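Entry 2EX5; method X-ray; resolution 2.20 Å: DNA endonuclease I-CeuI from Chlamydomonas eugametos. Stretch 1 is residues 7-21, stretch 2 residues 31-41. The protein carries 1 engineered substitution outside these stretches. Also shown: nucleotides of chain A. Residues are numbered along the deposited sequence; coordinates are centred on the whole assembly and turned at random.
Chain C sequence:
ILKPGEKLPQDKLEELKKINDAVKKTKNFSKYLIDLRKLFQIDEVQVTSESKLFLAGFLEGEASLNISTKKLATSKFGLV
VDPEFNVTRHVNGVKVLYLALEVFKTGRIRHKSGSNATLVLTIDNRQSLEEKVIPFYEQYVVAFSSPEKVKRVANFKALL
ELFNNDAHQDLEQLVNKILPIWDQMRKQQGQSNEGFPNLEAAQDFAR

Stretch 1 7-21: KLPQDKLEELKKIND
Stretch 2, residues 31-41: KYLIDLRKLFQ

How are the two stretches laid against each other? Each is mostly one α-helix: residues 10-21, with Pro 9 at the N-cap and the helix continuing beyond Asp 21, and a helix through the thirties of stretch 2, already under way at Lys 31. By Gln 41 phi is positive (52°, psi 64°) and the chain has left the helix in a Schellman motif. The helices run antiparallel, their N-to-C directions 171° apart and their axes 10.1 Å apart at closest approach. Register is set by Lys 12 CA lying 7.3 Å from Leu 39 CA, and Ile 19 CA 6.6 Å from Asp 35 CA. Most helical phi/psi values lie near -62/-43; Gln 10 is at -70/-20 and Phe 40 at -102/1. The contact buries 525 Å², both sides summed.

What meets the far end of stretch 2 at the start of stretch 1? Leu 8, still in the extended segment (phi/psi -60/129), points its CA-to-CB bond toward stretch 2; with chi1 t and chi2 -93°, its CD2 lies 4.5 Å from Phe 40 CE1, at the ring edge. Phe 40 has chi1 m and chi2 -63°. In the first turn of the helix, Lys 12 (chi1 m, chi2 -104°, chi3 t, chi4 p) leaves sideways and lends its aliphatic chain to the contact, CD 3.7 Å from Leu 39 CD1. A lysine suits this partly exposed place because its methylenes can cover a leucine while the flexible chain carries the amine beyond it.

How is Leu 39 held in the middle? It points toward stretch 1 with chi1 t and chi2 p, a knob set among Lys 12, Glu 15, Leu 16 and Ile 19. Glu 15 (t, p) packs its methylene against it, CG 3.5 Å from Leu 39 CD1, with the carboxylate oxygens farther from that methyl than CG is. Buried Leu 16 (t, p) starts sideways but brings its end nearer: CD1 is 3.6 Å from Leu 36 CD2 (Leu 36 is m, t), CD2 is 4.3 Å from Phe 40 CZ at the ring edge, and CB is 4.1 Å from Leu 39 CD2. Branched leucines thus fill the space between helices with apolar carbon.

What does the last part of stretch 1 add? Lys 17 faces elsewhere, its NZ 3.0 Å from OP1 of DG8 in chain A, as befits a DNA endonuclease. Ile 19 (m, t) is the reciprocal knob, pointing toward stretch 2 among Tyr 32, Asp 35, Leu 36 and Leu 39. Its CD1 is 3.5 Å from Leu 39 CD2, its CG1 3.6 Å from Asp 35 CB, and its CG2 3.6 Å from Tyr 32 CE2, at the ring edge. Asp 35 (m, chi2 -16°) offers carbon here, while Lys 31 NZ donates a very short 2.4 Å salt-bridging hydrogen bond to Asp 35 OD1. One water donates to both Ile 19 O (3.0 Å) and Asp 35 OD2 (2.9 Å), bridging the helices. Finally Tyr 32 (t, chi2 -142°) reaches Asn 20 (m, chi2 -61°): Tyr 32 OH donates a weak hydrogen bond to Asn 20 OD1 at 2.6 Å, giving these buried polar groups a partner.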

# COMPACT_ATOMS: atom_id res chain seq x y z
N LYS C 7 -8.53 -16.84 10.07
CA LYS C 7 -7.82 -16.20 11.13
C LYS C 7 -6.43 -16.85 11.17
O LYS C 7 -6.31 -17.98 10.78
CB LYS C 7 -8.55 -16.35 12.47
CG LYS C 7 -9.81 -15.54 12.59
CD LYS C 7 -10.12 -15.19 14.05
CE LYS C 7 -10.78 -16.34 14.81
NZ LYS C 7 -10.20 -16.46 16.19
N LEU C 8 -5.39 -16.10 11.52
CA LEU C 8 -4.07 -16.65 11.82
C LEU C 8 -4.22 -17.62 13.01
O LEU C 8 -4.82 -17.28 14.02
CB LEU C 8 -3.15 -15.47 12.19
CG LEU C 8 -1.63 -15.42 12.35
CD1 LEU C 8 -1.37 -15.66 13.73
CD2 LEU C 8 -0.85 -16.39 11.49
N PRO C 9 -3.70 -18.85 12.90
CA PRO C 9 -4.15 -19.80 13.95
C PRO C 9 -3.52 -19.50 15.31
O PRO C 9 -2.47 -18.87 15.38
CB PRO C 9 -3.72 -21.14 13.40
CG PRO C 9 -2.46 -20.78 12.60
CD PRO C 9 -2.76 -19.46 11.96
N GLN C 10 -4.18 -19.95 16.36
CA GLN C 10 -3.89 -19.49 17.72
C GLN C 10 -2.57 -19.99 18.23
O GLN C 10 -1.99 -19.38 19.12
CB GLN C 10 -5.06 -19.84 18.66
CG GLN C 10 -5.80 -18.59 19.27
CD GLN C 10 -5.23 -18.19 20.68
OE1 GLN C 10 -4.91 -19.08 21.49
NE2 GLN C 10 -5.09 -16.89 20.94
N ASP C 11 -2.07 -21.05 17.62
CA ASP C 11 -0.74 -21.56 17.96
C ASP C 11 0.36 -20.58 17.54
O ASP C 11 1.40 -20.44 18.23
CB ASP C 11 -0.48 -22.96 17.35
CG ASP C 11 0.21 -22.91 15.98
OD1 ASP C 11 -0.48 -22.71 14.96
OD2 ASP C 11 1.46 -23.08 15.90
N LYS C 12 0.13 -19.95 16.37
CA LYS C 12 1.03 -18.91 15.83
C LYS C 12 0.94 -17.63 16.65
O LYS C 12 1.96 -17.08 17.00
CB LYS C 12 0.73 -18.64 14.35
CG LYS C 12 0.95 -19.80 13.46
CD LYS C 12 2.19 -19.70 12.65
CE LYS C 12 2.46 -21.00 11.92
NZ LYS C 12 1.47 -21.23 10.86
N LEU C 13 -0.28 -17.20 16.97
CA LEU C 13 -0.45 -16.05 17.84
C LEU C 13 0.33 -16.18 19.14
O LEU C 13 1.02 -15.26 19.55
CB LEU C 13 -1.93 -15.81 18.14
CG LEU C 13 -2.79 -15.11 17.09
CD1 LEU C 13 -4.05 -14.66 17.77
CD2 LEU C 13 -2.03 -13.89 16.59
N GLU C 14 0.21 -17.36 19.78
CA GLU C 14 0.87 -17.63 21.08
C GLU C 14 2.34 -17.68 20.99
O GLU C 14 3.06 -17.09 21.80
CB GLU C 14 0.37 -18.96 21.68
CG GLU C 14 -0.15 -18.69 23.13
CD GLU C 14 -1.36 -17.81 23.08
OE1 GLU C 14 -2.20 -18.07 22.17
OE2 GLU C 14 -1.44 -16.86 23.89
N GLU C 15 2.79 -18.32 19.92
CA GLU C 15 4.20 -18.37 19.57
C GLU C 15 4.83 -17.00 19.27
O GLU C 15 5.89 -16.72 19.74
CB GLU C 15 4.36 -19.35 18.45
CG GLU C 15 5.80 -19.80 18.24
CD GLU C 15 6.35 -20.57 19.43
OE1 GLU C 15 7.49 -20.24 19.90
OE2 GLU C 15 5.58 -21.45 19.87
N LEU C 16 4.15 -16.14 18.52
CA LEU C 16 4.51 -14.68 18.40
C LEU C 16 4.60 -13.95 19.74
O LEU C 16 5.54 -13.14 19.99
CB LEU C 16 3.51 -13.95 17.45
CG LEU C 16 3.82 -12.55 16.86
CD1 LEU C 16 5.28 -12.51 16.35
CD2 LEU C 16 2.87 -12.18 15.73
N LYS C 17 3.62 -14.18 20.65
CA LYS C 17 3.79 -13.55 21.99
C LYS C 17 5.02 -14.07 22.69
O LYS C 17 5.73 -13.28 23.24
CB LYS C 17 2.58 -13.70 22.96
CG LYS C 17 1.50 -12.62 22.89
CD LYS C 17 0.40 -12.81 23.99
CE LYS C 17 -0.62 -11.57 24.11
NZ LYS C 17 -0.06 -10.20 23.68
N LYS C 18 5.25 -15.40 22.72
CA LYS C 18 6.44 -15.92 23.52
C LYS C 18 7.66 -15.25 22.89
O LYS C 18 8.59 -14.82 23.57
CB LYS C 18 6.60 -17.47 23.45
CG LYS C 18 5.44 -18.33 23.96
CD LYS C 18 5.67 -19.86 23.69
CE LYS C 18 4.30 -20.62 23.60
NZ LYS C 18 3.22 -20.29 24.66
N ILE C 19 7.64 -15.16 21.55
CA ILE C 19 8.82 -14.65 20.82
C ILE C 19 9.03 -13.20 21.23
O ILE C 19 10.19 -12.84 21.46
CB ILE C 19 8.64 -14.82 19.25
CG1 ILE C 19 8.92 -16.27 18.80
CG2 ILE C 19 9.55 -13.92 18.46
CD1 ILE C 19 8.41 -16.60 17.43
N ASN C 20 7.95 -12.34 21.25
CA ASN C 20 8.11 -10.90 21.74
C ASN C 20 8.49 -10.81 23.19
O ASN C 20 9.30 -9.94 23.61
CB ASN C 20 6.87 -9.98 21.49
CG ASN C 20 6.71 -9.59 20.06
OD1 ASN C 20 7.58 -8.94 19.47
ND2 ASN C 20 5.64 -10.05 19.47
N ASP C 21 7.91 -11.69 23.98
CA ASP C 21 8.27 -11.81 25.46
C ASP C 21 9.74 -12.18 25.65
O ASP C 21 10.44 -11.59 26.45
CB ASP C 21 7.42 -12.87 26.20
CG ASP C 21 5.96 -12.44 26.43
OD1 ASP C 21 5.12 -13.30 26.89
OD2 ASP C 21 5.62 -11.30 26.10
N LYS C 31 18.42 -12.87 17.51
CA LYS C 31 17.62 -14.02 17.85
C LYS C 31 16.10 -13.84 17.62
O LYS C 31 15.44 -14.78 17.22
CB LYS C 31 17.91 -14.39 19.31
CG LYS C 31 17.01 -15.42 19.94
CD LYS C 31 17.06 -16.83 19.35
CE LYS C 31 16.20 -17.73 20.31
NZ LYS C 31 15.36 -18.76 19.69
N TYR C 32 15.55 -12.63 17.89
CA TYR C 32 14.16 -12.25 17.49
C TYR C 32 14.04 -12.51 16.01
O TYR C 32 13.20 -13.22 15.58
CB TYR C 32 14.04 -10.71 17.77
CG TYR C 32 12.69 -10.16 17.60
CD1 TYR C 32 12.50 -8.86 17.03
CD2 TYR C 32 11.54 -10.92 18.04
CE1 TYR C 32 11.16 -8.37 16.86
CE2 TYR C 32 10.19 -10.42 17.86
CZ TYR C 32 10.02 -9.15 17.29
OH TYR C 32 8.74 -8.67 17.15
N LEU C 33 14.91 -11.99 15.18
CA LEU C 33 14.85 -12.32 13.76
C LEU C 33 14.79 -13.85 13.40
O LEU C 33 14.00 -14.30 12.56
CB LEU C 33 16.11 -11.69 13.17
CG LEU C 33 16.17 -10.14 13.22
CD1 LEU C 33 17.38 -9.53 12.49
CD2 LEU C 33 14.93 -9.57 12.71
N ILE C 34 15.63 -14.66 14.05
CA ILE C 34 15.69 -16.10 13.88
C ILE C 34 14.40 -16.74 14.26
O ILE C 34 13.90 -17.56 13.54
CB ILE C 34 16.78 -16.73 14.84
CG1 ILE C 34 18.19 -16.57 14.27
CG2 ILE C 34 16.53 -18.33 15.11
CD1 ILE C 34 19.34 -16.68 15.44
N ASP C 35 13.84 -16.35 15.38
CA ASP C 35 12.53 -16.86 15.80
C ASP C 35 11.39 -16.53 14.81
O ASP C 35 10.53 -17.34 14.50
CB ASP C 35 12.18 -16.29 17.19
CG ASP C 35 13.03 -16.88 18.32
OD1 ASP C 35 13.71 -17.96 18.17
OD2 ASP C 35 13.01 -16.22 19.38
N LEU C 36 11.41 -15.31 14.29
CA LEU C 36 10.38 -14.91 13.31
C LEU C 36 10.61 -15.64 12.02
O LEU C 36 9.66 -16.13 11.41
CB LEU C 36 10.36 -13.36 13.07
CG LEU C 36 9.93 -12.60 14.34
CD1 LEU C 36 10.57 -11.19 14.27
CD2 LEU C 36 8.41 -12.56 14.59
N ARG C 37 11.88 -15.70 11.59
CA ARG C 37 12.15 -16.47 10.38
C ARG C 37 11.57 -17.84 10.52
O ARG C 37 10.91 -18.34 9.62
CB ARG C 37 13.63 -16.58 10.07
CG ARG C 37 14.03 -15.47 9.14
CD ARG C 37 15.41 -15.63 8.43
NE ARG C 37 16.41 -16.42 9.15
CZ ARG C 37 17.24 -15.97 10.10
NH1 ARG C 37 17.23 -14.71 10.55
NH2 ARG C 37 18.10 -16.83 10.62
N LYS C 38 11.81 -18.49 11.65
CA LYS C 38 11.35 -19.89 11.75
C LYS C 38 9.81 -19.99 11.97
O LYS C 38 9.14 -20.80 11.29
CB LYS C 38 12.15 -20.67 12.82
CG LYS C 38 11.70 -22.19 13.06
CD LYS C 38 12.40 -22.74 14.31
CE LYS C 38 12.60 -24.25 14.20
NZ LYS C 38 12.99 -24.76 15.55
N LEU C 39 9.25 -19.19 12.90
CA LEU C 39 7.75 -19.11 13.04
C LEU C 39 6.97 -18.95 11.69
O LEU C 39 5.97 -19.64 11.43
CB LEU C 39 7.36 -17.95 13.99
CG LEU C 39 5.83 -17.86 14.26
CD1 LEU C 39 5.17 -19.13 14.82
CD2 LEU C 39 5.62 -16.74 15.25
N PHE C 40 7.46 -18.06 10.83
CA PHE C 40 6.81 -17.81 9.53
C PHE C 40 7.46 -18.46 8.28
O PHE C 40 6.99 -18.28 7.15
CB PHE C 40 6.58 -16.28 9.35
CG PHE C 40 5.67 -15.65 10.43
CD1 PHE C 40 4.36 -16.05 10.56
CD2 PHE C 40 6.14 -14.65 11.27
CE1 PHE C 40 3.55 -15.50 11.51
CE2 PHE C 40 5.34 -14.10 12.23
CZ PHE C 40 4.05 -14.54 12.35
N GLN C 41 8.55 -19.22 8.47
CA GLN C 41 9.23 -19.87 7.31
C GLN C 41 9.58 -18.88 6.19
O GLN C 41 9.12 -19.02 5.04
CB GLN C 41 8.41 -21.03 6.72
CG GLN C 41 7.71 -21.97 7.67
CD GLN C 41 6.46 -22.67 6.99
OE1 GLN C 41 6.47 -22.98 5.77
NE2 GLN C 41 5.39 -22.93 7.81
P DG A 8 0.76 -6.73 23.02
OP1 DG A 8 1.39 -7.63 24.04
OP2 DG A 8 1.03 -6.79 21.58
O5' DG A 8 -0.84 -6.88 23.29
C5' DG A 8 -1.47 -6.50 24.57
C4' DG A 8 -2.57 -5.45 24.38
O4' DG A 8 -1.96 -4.17 24.14
C3' DG A 8 -3.51 -5.69 23.20
O3' DG A 8 -4.69 -6.22 23.78
C2' DG A 8 -3.81 -4.30 22.71
C1' DG A 8 -2.90 -3.35 23.47
N9 DG A 8 -2.23 -2.33 22.64
C8 DG A 8 -1.12 -2.51 21.84
N7 DG A 8 -0.69 -1.40 21.24
C5 DG A 8 -1.57 -0.43 21.70
C6 DG A 8 -1.67 0.93 21.33
O6 DG A 8 -0.89 1.61 20.60
N1 DG A 8 -2.78 1.53 21.96
C2 DG A 8 -3.65 0.91 22.80
N2 DG A 8 -4.63 1.66 23.33
N3 DG A 8 -3.56 -0.39 23.13
C4 DG A 8 -2.52 -0.99 22.52
O HOH W 1 12.91 -13.56 20.53